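Local coordinates for internalin (Listeria monocytogenes serotype 4b, PDB 4FMZ), which probably takes part in adhesion to, or invasion of, host cells through its leucine-rich repeats, at residues N185-E190 / Y207-T212; N275-I280 / N295-G300; N290-N295 / T314-S319. One frame throughout, in Å; residues are numbered along the deposited sequence.

Contact 1 (N185-E190 / Y207-T212); sequences NYNQIE and YVNQIT. With EDO (1,2-ethanediol), chain E.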
loop_
_atom_site.group_PDB
_atom_site.type_symbol
_atom_site.label_atom_id
_atom_site.label_comp_id
_atom_site.label_asym_id
_atom_site.label_seq_id
_atom_site.Cartn_x
_atom_site.Cartn_y
_atom_site.Cartn_z
ATOM N N ASN A 185 -6.664 0.907 -1.913
ATOM C CA ASN A 185 -7.485 -0.306 -2.019
ATOM C C ASN A 185 -8.623 -0.329 -1.010
ATOM O O ASN A 185 -8.448 0.090 0.131
ATOM C CB ASN A 185 -6.630 -1.563 -1.807
ATOM C CG ASN A 185 -5.601 -1.824 -2.871
ATOM O OD1 ASN A 185 -5.709 -1.376 -4.018
ATOM N ND2 ASN A 185 -4.585 -2.587 -2.516
ATOM N N TYR A 186 -9.775 -0.857 -1.438
ATOM C CA TYR A 186 -10.959 -1.136 -0.627
ATOM C C TYR A 186 -11.420 0.061 0.241
ATOM O O TYR A 186 -11.589 -0.072 1.456
ATOM C CB TYR A 186 -10.702 -2.387 0.257
ATOM C CG TYR A 186 -11.932 -3.192 0.640
ATOM C CD1 TYR A 186 -13.192 -2.601 0.695
ATOM C CD2 TYR A 186 -11.823 -4.523 1.033
ATOM C CE1 TYR A 186 -14.315 -3.321 1.087
ATOM C CE2 TYR A 186 -12.945 -5.259 1.415
ATOM C CZ TYR A 186 -14.189 -4.652 1.440
ATOM O OH TYR A 186 -15.317 -5.361 1.785
ATOM N N ASN A 187 -11.701 1.192 -0.392
ATOM C CA ASN A 187 -12.233 2.338 0.337
ATOM C C ASN A 187 -13.662 2.584 -0.174
ATOM O O ASN A 187 -14.331 1.611 -0.526
ATOM C CB ASN A 187 -11.293 3.537 0.193
ATOM C CG ASN A 187 -9.987 3.324 0.934
ATOM O OD1 ASN A 187 -9.969 2.954 2.109
ATOM N ND2 ASN A 187 -8.861 3.537 0.267
ATOM N N GLN A 188 -14.133 3.844 -0.222
ATOM C CA GLN A 188 -15.467 4.201 -0.738
ATOM C C GLN A 188 -15.296 5.300 -1.811
ATOM O O GLN A 188 -16.099 6.231 -1.897
ATOM C CB GLN A 188 -16.383 4.674 0.425
ATOM C CG GLN A 188 -16.565 3.675 1.583
ATOM C CD GLN A 188 -17.247 2.385 1.174
ATOM O OE1 GLN A 188 -18.260 2.379 0.464
ATOM N NE2 GLN A 188 -16.715 1.256 1.632
ATOM N N ILE A 189 -14.232 5.180 -2.632
ATOM C CA ILE A 189 -13.860 6.194 -3.612
ATOM C C ILE A 189 -14.671 6.053 -4.911
ATOM O O ILE A 189 -14.631 5.026 -5.587
ATOM C CB ILE A 189 -12.325 6.194 -3.881
ATOM C CG1 ILE A 189 -11.519 6.393 -2.576
ATOM C CG2 ILE A 189 -11.938 7.280 -4.887
ATOM C CD1 ILE A 189 -10.104 5.848 -2.632
ATOM N N GLU A 190 -15.371 7.132 -5.262
ATOM C CA GLU A 190 -16.165 7.245 -6.492
ATOM C C GLU A 190 -15.416 8.045 -7.555
ATOM O O GLU A 190 -15.515 7.738 -8.744
ATOM C CB GLU A 190 -17.503 7.961 -6.203
ATOM C CG GLU A 190 -18.498 7.192 -5.355
ATOM C CD GLU A 190 -19.711 8.004 -4.933
ATOM O OE1 GLU A 190 -20.260 8.746 -5.780
ATOM O OE2 GLU A 190 -20.126 7.887 -3.758
ATOM N N TYR A 207 -7.950 -1.071 -6.113
ATOM C CA TYR A 207 -8.985 -2.060 -6.370
ATOM C C TYR A 207 -10.069 -1.988 -5.289
ATOM O O TYR A 207 -9.799 -1.523 -4.178
ATOM C CB TYR A 207 -8.428 -3.495 -6.534
ATOM C CG TYR A 207 -7.620 -4.056 -5.382
ATOM C CD1 TYR A 207 -8.232 -4.402 -4.179
ATOM C CD2 TYR A 207 -6.283 -4.399 -5.549
ATOM C CE1 TYR A 207 -7.505 -4.963 -3.129
ATOM C CE2 TYR A 207 -5.559 -5.018 -4.525
ATOM C CZ TYR A 207 -6.168 -5.276 -3.309
ATOM O OH TYR A 207 -5.449 -5.836 -2.282
ATOM N N VAL A 208 -11.302 -2.425 -5.641
ATOM C CA VAL A 208 -12.466 -2.504 -4.748
ATOM C C VAL A 208 -12.852 -1.092 -4.249
ATOM O O VAL A 208 -12.756 -0.754 -3.074
ATOM C CB VAL A 208 -12.300 -3.556 -3.599
ATOM C CG1 VAL A 208 -13.588 -3.732 -2.802
ATOM C CG2 VAL A 208 -11.879 -4.907 -4.164
ATOM N N ASN A 209 -13.293 -0.264 -5.188
ATOM C CA ASN A 209 -13.814 1.065 -4.914
ATOM C C ASN A 209 -15.068 1.210 -5.784
ATOM O O ASN A 209 -15.653 0.187 -6.173
ATOM C CB ASN A 209 -12.743 2.159 -5.155
ATOM C CG ASN A 209 -11.762 2.267 -4.020
ATOM O OD1 ASN A 209 -12.102 2.732 -2.935
ATOM N ND2 ASN A 209 -10.535 1.816 -4.227
ATOM N N GLN A 210 -15.490 2.441 -6.074
ATOM C CA GLN A 210 -16.667 2.725 -6.897
ATOM C C GLN A 210 -16.266 3.694 -8.027
ATOM O O GLN A 210 -17.052 4.558 -8.420
ATOM C CB GLN A 210 -17.789 3.329 -6.011
ATOM C CG GLN A 210 -18.368 2.373 -4.962
ATOM C CD GLN A 210 -19.049 3.114 -3.831
ATOM O OE1 GLN A 210 -20.044 3.827 -4.018
ATOM N NE2 GLN A 210 -18.528 2.963 -2.621
ATOM N N ILE A 211 -15.027 3.548 -8.536
ATOM C CA ILE A 211 -14.447 4.418 -9.560
ATOM C C ILE A 211 -15.076 4.138 -10.942
ATOM O O ILE A 211 -15.053 3.002 -11.433
ATOM C CB ILE A 211 -12.891 4.294 -9.571
ATOM C CG1 ILE A 211 -12.287 4.722 -8.187
ATOM C CG2 ILE A 211 -12.271 5.148 -10.694
ATOM C CD1 ILE A 211 -10.878 4.152 -7.883
ATOM N N THR A 212 -15.614 5.192 -11.571
ATOM C CA THR A 212 -16.242 5.090 -12.896
ATOM C C THR A 212 -15.364 5.674 -14.009
ATOM O O THR A 212 -15.585 5.363 -15.182
ATOM C CB THR A 212 -17.616 5.816 -12.912
ATOM O OG1 THR A 212 -17.443 7.180 -12.521
ATOM C CG2 THR A 212 -18.642 5.162 -12.008
HETATM C C1 EDO E . -17.470 -1.137 -1.787
HETATM O O1 EDO E . -17.526 -0.726 -0.428
HETATM C C2 EDO E . -16.264 -0.461 -2.473
HETATM O O2 EDO E . -16.412 0.949 -2.394
HETATM O O HOH W 1 -15.214 8.121 -11.223
#

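Contact 2 (N275-I280 / N295-G300); sequences NQISDI and NNNQLG. With EDO (1,2-ethanediol), chain H.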
loop_
_atom_site.group_PDB
_atom_site.type_symbol
_atom_site.label_atom_id
_atom_site.label_comp_id
_atom_site.label_asym_id
_atom_site.label_seq_id
_atom_site.Cartn_x
_atom_site.Cartn_y
_atom_site.Cartn_z
ATOM N N ASN A 275 -15.108 -8.911 -17.565
ATOM C CA ASN A 275 -15.482 -7.701 -18.277
ATOM C C ASN A 275 -16.469 -8.105 -19.392
ATOM O O ASN A 275 -17.118 -9.154 -19.276
ATOM C CB ASN A 275 -14.244 -6.952 -18.781
ATOM C CG ASN A 275 -13.598 -6.114 -17.701
ATOM O OD1 ASN A 275 -14.166 -5.127 -17.254
ATOM N ND2 ASN A 275 -12.429 -6.527 -17.207
ATOM N N GLN A 276 -16.619 -7.267 -20.431
ATOM C CA GLN A 276 -17.558 -7.527 -21.519
ATOM C C GLN A 276 -16.832 -7.447 -22.878
ATOM O O GLN A 276 -17.413 -7.011 -23.870
ATOM C CB GLN A 276 -18.732 -6.520 -21.423
ATOM C CG GLN A 276 -19.601 -6.713 -20.177
ATOM C CD GLN A 276 -20.539 -5.557 -19.909
ATOM O OE1 GLN A 276 -21.418 -5.237 -20.722
ATOM N NE2 GLN A 276 -20.401 -4.926 -18.733
ATOM N N ILE A 277 -15.573 -7.902 -22.924
ATOM C CA ILE A 277 -14.728 -7.825 -24.120
ATOM C C ILE A 277 -15.088 -8.908 -25.155
ATOM O O ILE A 277 -15.150 -10.088 -24.824
ATOM C CB ILE A 277 -13.232 -7.889 -23.712
ATOM C CG1 ILE A 277 -12.868 -6.686 -22.802
ATOM C CG2 ILE A 277 -12.309 -7.948 -24.946
ATOM C CD1 ILE A 277 -11.870 -6.987 -21.697
ATOM N N SER A 278 -15.285 -8.503 -26.420
ATOM C CA SER A 278 -15.596 -9.462 -27.490
ATOM C C SER A 278 -14.518 -9.420 -28.595
ATOM O O SER A 278 -14.503 -10.288 -29.454
ATOM C CB SER A 278 -16.982 -9.208 -28.069
ATOM O OG SER A 278 -17.103 -7.869 -28.522
ATOM N N ASP A 279 -13.619 -8.426 -28.568
ATOM C CA ASP A 279 -12.553 -8.326 -29.569
ATOM C C ASP A 279 -11.205 -8.059 -28.909
ATOM O O ASP A 279 -11.093 -7.158 -28.081
ATOM C CB ASP A 279 -12.851 -7.241 -30.619
ATOM C CG ASP A 279 -11.899 -7.334 -31.799
ATOM O OD1 ASP A 279 -12.166 -8.148 -32.717
ATOM O OD2 ASP A 279 -10.837 -6.687 -31.755
ATOM N N ILE A 280 -10.179 -8.820 -29.311
ATOM C CA ILE A 280 -8.834 -8.707 -28.754
ATOM C C ILE A 280 -7.767 -8.634 -29.868
ATOM O O ILE A 280 -6.602 -8.926 -29.607
ATOM C CB ILE A 280 -8.563 -9.902 -27.774
ATOM C CG1 ILE A 280 -8.903 -11.263 -28.421
ATOM C CG2 ILE A 280 -9.287 -9.703 -26.427
ATOM C CD1 ILE A 280 -8.375 -12.416 -27.720
ATOM N N ASN A 295 -10.627 -14.587 -18.882
ATOM C CA ASN A 295 -11.764 -15.386 -18.404
ATOM C C ASN A 295 -12.981 -14.482 -18.181
ATOM O O ASN A 295 -12.806 -13.300 -17.891
ATOM C CB ASN A 295 -11.394 -16.096 -17.080
ATOM C CG ASN A 295 -10.889 -15.128 -16.032
ATOM O OD1 ASN A 295 -9.766 -14.611 -16.123
ATOM N ND2 ASN A 295 -11.764 -14.750 -15.108
ATOM N N ASN A 296 -14.204 -15.040 -18.296
ATOM C CA ASN A 296 -15.464 -14.319 -18.044
ATOM C C ASN A 296 -15.597 -13.040 -18.892
ATOM O O ASN A 296 -15.817 -11.936 -18.390
ATOM C CB ASN A 296 -15.613 -14.025 -16.544
ATOM C CG ASN A 296 -15.683 -15.302 -15.756
ATOM O OD1 ASN A 296 -14.673 -15.808 -15.286
ATOM N ND2 ASN A 296 -16.846 -15.926 -15.712
ATOM N N ASN A 297 -15.442 -13.226 -20.195
ATOM C CA ASN A 297 -15.598 -12.175 -21.192
ATOM C C ASN A 297 -16.542 -12.719 -22.252
ATOM O O ASN A 297 -17.272 -13.662 -21.954
ATOM C CB ASN A 297 -14.230 -11.721 -21.733
ATOM C CG ASN A 297 -13.633 -10.661 -20.860
ATOM O OD1 ASN A 297 -14.141 -9.544 -20.811
ATOM N ND2 ASN A 297 -12.586 -11.001 -20.100
ATOM N N GLN A 298 -16.538 -12.164 -23.463
ATOM C CA GLN A 298 -17.456 -12.598 -24.508
ATOM C C GLN A 298 -16.680 -13.028 -25.771
ATOM O O GLN A 298 -17.116 -12.773 -26.898
ATOM C CB GLN A 298 -18.469 -11.470 -24.803
ATOM C CG GLN A 298 -19.334 -11.130 -23.577
ATOM C CD GLN A 298 -20.363 -10.057 -23.799
ATOM O OE1 GLN A 298 -20.926 -9.912 -24.887
ATOM N NE2 GLN A 298 -20.711 -9.357 -22.732
ATOM N N LEU A 299 -15.561 -13.742 -25.570
ATOM C CA LEU A 299 -14.708 -14.217 -26.666
ATOM C C LEU A 299 -15.214 -15.526 -27.270
ATOM O O LEU A 299 -15.861 -16.316 -26.588
ATOM C CB LEU A 299 -13.254 -14.399 -26.203
ATOM C CG LEU A 299 -12.553 -13.177 -25.585
ATOM C CD1 LEU A 299 -11.234 -13.587 -24.985
ATOM C CD2 LEU A 299 -12.347 -12.048 -26.617
ATOM N N GLY A 300 -14.855 -15.756 -28.524
ATOM C CA GLY A 300 -15.224 -16.954 -29.265
ATOM C C GLY A 300 -14.054 -17.572 -29.994
ATOM O O GLY A 300 -12.917 -17.135 -29.839
HETATM C C1 EDO H . -11.655 -11.506 -12.239
HETATM O O1 EDO H . -12.017 -12.472 -13.216
HETATM C C2 EDO H . -10.366 -10.782 -12.686
HETATM O O2 EDO H . -9.454 -11.759 -13.150
HETATM O O HOH W 2 -19.722 -10.677 -20.168
HETATM O O HOH W 3 -22.352 -7.428 -22.264
#

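Contact 3 (N290-N295 / T314-S319); sequences NSLFLN and TTLFLS. With EDO (1,2-ethanediol), chain G; EDO (1,2-ethanediol), chain F; EDO (1,2-ethanediol), chain H.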
loop_
_atom_site.group_PDB
_atom_site.type_symbol
_atom_site.label_atom_id
_atom_site.label_comp_id
_atom_site.label_asym_id
_atom_site.label_seq_id
_atom_site.Cartn_x
_atom_site.Cartn_y
_atom_site.Cartn_z
ATOM N N ASN A 290 3.413 -12.033 -20.679
ATOM C CA ASN A 290 3.710 -13.319 -20.029
ATOM C C ASN A 290 2.459 -13.886 -19.365
ATOM O O ASN A 290 2.340 -15.098 -19.216
ATOM C CB ASN A 290 4.833 -13.182 -18.967
ATOM C CG ASN A 290 6.191 -12.793 -19.509
ATOM O OD1 ASN A 290 6.909 -11.992 -18.906
ATOM N ND2 ASN A 290 6.601 -13.370 -20.637
ATOM N N SER A 291 1.560 -13.001 -18.902
ATOM C CA SER A 291 0.347 -13.397 -18.191
ATOM C C SER A 291 -0.824 -12.626 -18.732
ATOM O O SER A 291 -0.794 -11.386 -18.794
ATOM C CB SER A 291 0.496 -13.164 -16.690
ATOM O OG SER A 291 1.711 -13.724 -16.219
ATOM N N LEU A 292 -1.855 -13.368 -19.140
ATOM C CA LEU A 292 -3.046 -12.791 -19.747
ATOM C C LEU A 292 -4.281 -13.424 -19.163
ATOM O O LEU A 292 -4.455 -14.640 -19.250
ATOM C CB LEU A 292 -2.986 -12.981 -21.279
ATOM C CG LEU A 292 -4.164 -12.516 -22.143
ATOM C CD1 LEU A 292 -4.413 -11.008 -22.005
ATOM C CD2 LEU A 292 -3.893 -12.827 -23.581
ATOM N N PHE A 293 -5.143 -12.599 -18.554
ATOM C CA PHE A 293 -6.384 -13.080 -17.939
ATOM C C PHE A 293 -7.574 -12.510 -18.714
ATOM O O PHE A 293 -7.856 -11.307 -18.651
ATOM C CB PHE A 293 -6.437 -12.715 -16.449
ATOM C CG PHE A 293 -5.285 -13.294 -15.650
ATOM C CD1 PHE A 293 -4.093 -12.595 -15.511
ATOM C CD2 PHE A 293 -5.377 -14.556 -15.083
ATOM C CE1 PHE A 293 -3.018 -13.144 -14.806
ATOM C CE2 PHE A 293 -4.297 -15.108 -14.378
ATOM C CZ PHE A 293 -3.132 -14.395 -14.234
ATOM N N LEU A 294 -8.240 -13.387 -19.482
ATOM C CA LEU A 294 -9.370 -13.043 -20.339
ATOM C C LEU A 294 -10.627 -13.857 -20.011
ATOM O O LEU A 294 -11.589 -13.809 -20.771
ATOM C CB LEU A 294 -8.987 -13.236 -21.821
ATOM C CG LEU A 294 -8.238 -12.067 -22.479
ATOM C CD1 LEU A 294 -7.598 -12.510 -23.776
ATOM C CD2 LEU A 294 -9.166 -10.896 -22.752
ATOM N N ASN A 295 -10.627 -14.587 -18.882
ATOM C CA ASN A 295 -11.764 -15.386 -18.404
ATOM C C ASN A 295 -12.981 -14.482 -18.181
ATOM O O ASN A 295 -12.806 -13.300 -17.891
ATOM C CB ASN A 295 -11.394 -16.096 -17.080
ATOM C CG ASN A 295 -10.889 -15.128 -16.032
ATOM O OD1 ASN A 295 -9.766 -14.611 -16.123
ATOM N ND2 ASN A 295 -11.764 -14.750 -15.108
ATOM N N THR A 314 3.038 -17.482 -20.259
ATOM C CA THR A 314 3.265 -18.617 -19.364
ATOM C C THR A 314 1.968 -18.869 -18.575
ATOM O O THR A 314 1.749 -19.985 -18.098
ATOM C CB THR A 314 4.494 -18.434 -18.462
ATOM O OG1 THR A 314 4.336 -17.240 -17.714
ATOM C CG2 THR A 314 5.805 -18.409 -19.240
ATOM N N THR A 315 1.095 -17.839 -18.484
ATOM C CA THR A 315 -0.208 -17.931 -17.830
ATOM C C THR A 315 -1.287 -17.405 -18.777
ATOM O O THR A 315 -1.163 -16.303 -19.319
ATOM C CB THR A 315 -0.194 -17.206 -16.481
ATOM O OG1 THR A 315 0.762 -17.851 -15.645
ATOM C CG2 THR A 315 -1.532 -17.237 -15.787
ATOM N N LEU A 316 -2.347 -18.204 -18.974
ATOM C CA LEU A 316 -3.460 -17.807 -19.828
ATOM C C LEU A 316 -4.784 -18.283 -19.254
ATOM O O LEU A 316 -5.014 -19.491 -19.134
ATOM C CB LEU A 316 -3.266 -18.321 -21.265
ATOM C CG LEU A 316 -4.413 -18.078 -22.250
ATOM C CD1 LEU A 316 -4.607 -16.571 -22.554
ATOM C CD2 LEU A 316 -4.197 -18.861 -23.497
ATOM N N PHE A 317 -5.638 -17.331 -18.879
ATOM C CA PHE A 317 -6.974 -17.641 -18.374
ATOM C C PHE A 317 -8.008 -17.284 -19.436
ATOM O O PHE A 317 -8.000 -16.168 -19.975
ATOM C CB PHE A 317 -7.264 -16.930 -17.044
ATOM C CG PHE A 317 -6.696 -17.592 -15.798
ATOM C CD1 PHE A 317 -5.460 -18.242 -15.828
ATOM C CD2 PHE A 317 -7.359 -17.500 -14.583
ATOM C CE1 PHE A 317 -4.935 -18.856 -14.676
ATOM C CE2 PHE A 317 -6.816 -18.078 -13.424
ATOM C CZ PHE A 317 -5.602 -18.739 -13.475
ATOM N N LEU A 318 -8.863 -18.257 -19.781
ATOM C CA LEU A 318 -9.884 -18.074 -20.811
ATOM C C LEU A 318 -11.211 -18.720 -20.455
ATOM O O LEU A 318 -12.103 -18.705 -21.291
ATOM C CB LEU A 318 -9.404 -18.662 -22.152
ATOM C CG LEU A 318 -8.391 -17.865 -22.951
ATOM C CD1 LEU A 318 -7.838 -18.694 -24.063
ATOM C CD2 LEU A 318 -8.997 -16.579 -23.497
ATOM N N SER A 319 -11.362 -19.293 -19.248
ATOM C CA SER A 319 -12.610 -19.992 -18.909
ATOM C C SER A 319 -13.831 -19.072 -18.949
ATOM O O SER A 319 -13.710 -17.870 -18.764
ATOM C CB SER A 319 -12.509 -20.665 -17.545
ATOM O OG SER A 319 -12.515 -19.741 -16.470
HETATM C C1 EDO G . -11.562 -21.668 -22.857
HETATM O O1 EDO G . -12.736 -20.936 -22.516
HETATM C C2 EDO G . -11.994 -23.075 -23.286
HETATM O O2 EDO G . -12.824 -23.604 -22.261
HETATM C C1 EDO F . 3.787 -11.566 -15.016
HETATM O O1 EDO F . 4.253 -12.572 -14.119
HETATM C C2 EDO F . 4.882 -10.505 -15.278
HETATM O O2 EDO F . 5.979 -11.073 -15.984
HETATM C C1 EDO H . -11.655 -11.506 -12.239
HETATM O O1 EDO H . -12.017 -12.472 -13.216
HETATM C C2 EDO H . -10.366 -10.782 -12.686
HETATM O O2 EDO H . -9.454 -11.759 -13.150
HETATM O O HOH W 4 2.786 -16.125 -15.987
#

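Contact 1 (N185-E190 / Y207-T212)
Tyr186 N donates an almost straight hydrogen bond of 2.8 Å to Tyr207 O, and Gln210 N reaches Ile189 O; two loops of successive turns run side by side, paired Asn185 with Tyr207 and Tyr186 with Val208, with the register slipping past Asn187. Between these two bonds stands the side chain of Asn209. Its OD1 takes Asn187 N at 3.0 Å and Ile189 N at 3.3 Å, from opposite faces of the amide plane. Its ND2 is held by the carbonyls of Leu184 and Ala206. This is the asparagine ladder of leucine-rich repeats, in which a buried amide satisfies backbone groups of its own turn and the one before. Asn185 lies flat over the ring of Tyr207, the two planes 16° apart, with CG 3.4 Å above the ring centre. Tyr207 CG sits between its backbone N and carbonyl carbon (chi1 57°), and the ring lies under the Asn185 amide. Asn185 OD1 also accepts Tyr207 N and pairs with Thr205. Val208 CG1 sits over one face of the Tyr186 ring. An ethanediol, probably from the crystallisation liquor, uses O2 to bridge Asn187 O and Gln210 NE2. Ile189 and Ile211 point the same way into the core. Asn231, just past strand 225-227, continues the ladder by accepting Ile211 N.

Contact 2 (N275-I280 / N295-G300)
Asn297 and Ile277 meet in a loop-to-loop contact between successive leucine-rich repeats, just past strands 269-271 and 291-293, and the asparagine ladder of the solenoid carries it. Asn297 OD1 accepts Ile277 N at 3.0 Å, the donor tilted 24° from the carbonyl plane. The same oxygen lies 3.3 Å from Asn275 CB and 3.5 Å from Ile277 CD1, so it is packed among carbons as well as bonded. Asn297 ND2 is gripped by the carbonyls of Val272 and Leu294. Asn275 plays the corresponding part one repeat earlier, with its OD1 on Ile255 N and its ND2 on the carbonyls of Ile250 and Val272. Buried amides thus tie each turn to the one before. Gln298 N returns a bond of 2.8 Å to Ile277 O, and Asn275 N makes a weak one to Asn296 O.

Toward helix 304-308 the contact is apolar. Leu299 crosses Ile280 at about a right angle, and its CD2 comes within 3.9 Å of Ile280 CG2. Helix 304-308 packs on Ile280 through Val306 and Ile307.

On the outer side Gln276 and Gln298 lie side by side with amide planes 11° apart. One water links Gln298 NE2 to Asn275 O; a second accepts from Gln298 NE2 and donates to Gln276 OE1 at 2.8 Å.

Contact 3 (N290-N295 / T314-S319)
Phe293 and Phe317 form an edge-to-face pair on two parallel strands, 291-293 and 315-317, whose axes approach to 4.8 Å. From its CB, the side chain of Phe293 leans toward the second strand. Chi1 of -59° sets CG anti to the carbonyl carbon. CD2 then meets Phe317 CG at 3.4 Å. CE2 stands over the centre of the Phe317 ring, 3.5 Å above its plane. CZ, at the tip, touches Thr315 CG2 at 3.6 Å. The ring planes are 69° apart, so the edge of Phe293 faces the flat side of Phe317. Met269 and Asn271 of strand 269-271 also touch Phe293. Asn295 OD1 lies at the edge of the Phe317 ring, near its plane, and close to Phe317 CB.

The backbones are joined in a parallel ladder: Leu292 N to Thr315 O, Phe317 N to Leu292 O and Leu294 N to Phe317 O. At the start Asn290 O accepts both Thr314 N, at 2.7 Å, and Thr315 N. One water is hydrogen-bonded to Ser291 OG, Thr314 OG1 and Thr315 OG1, joining the two segments at the start of the strands.

On the other face Leu292 and Leu316 point the same way into the interior, CD2 to CD1 3.9 Å. Beyond the strands, Leu294 CB meets Leu318 CD2. Ile307 of helix 304-308 packs on Leu294, Leu316 and Leu318.

The strands therefore have two unlike faces. Leucines fill the core of the solenoid. The opposite face carries serine, threonine and phenylalanine on the concave side, which in relatives such as InlA and InlB takes part in receptor recognition, and may do so here.

In the fold
All three contacts join neighbouring turns of one curved leucine-rich-repeat solenoid. Contact 1 comes first along the chain, in the loops after strands 181-183 and 203-205. Contacts 2 and 3 follow nearer the C-terminal end. Their segments alternate and share Asn295. The centres of contacts 2 and 3 lie 12 Å apart, and they touch directly: Leu299 packs on Leu294 and Leu318, and Asn296 N probably bonds to Ser319 O. Contact 1 is 23 Å from contact 2 and 25 Å from contact 3, centre to centre. Contacts 1 and 2 show the same asparagine ladder in different turns. Contact 3 shows the parallel strands that precede such loops; strands and asparagine loops recur along the arc.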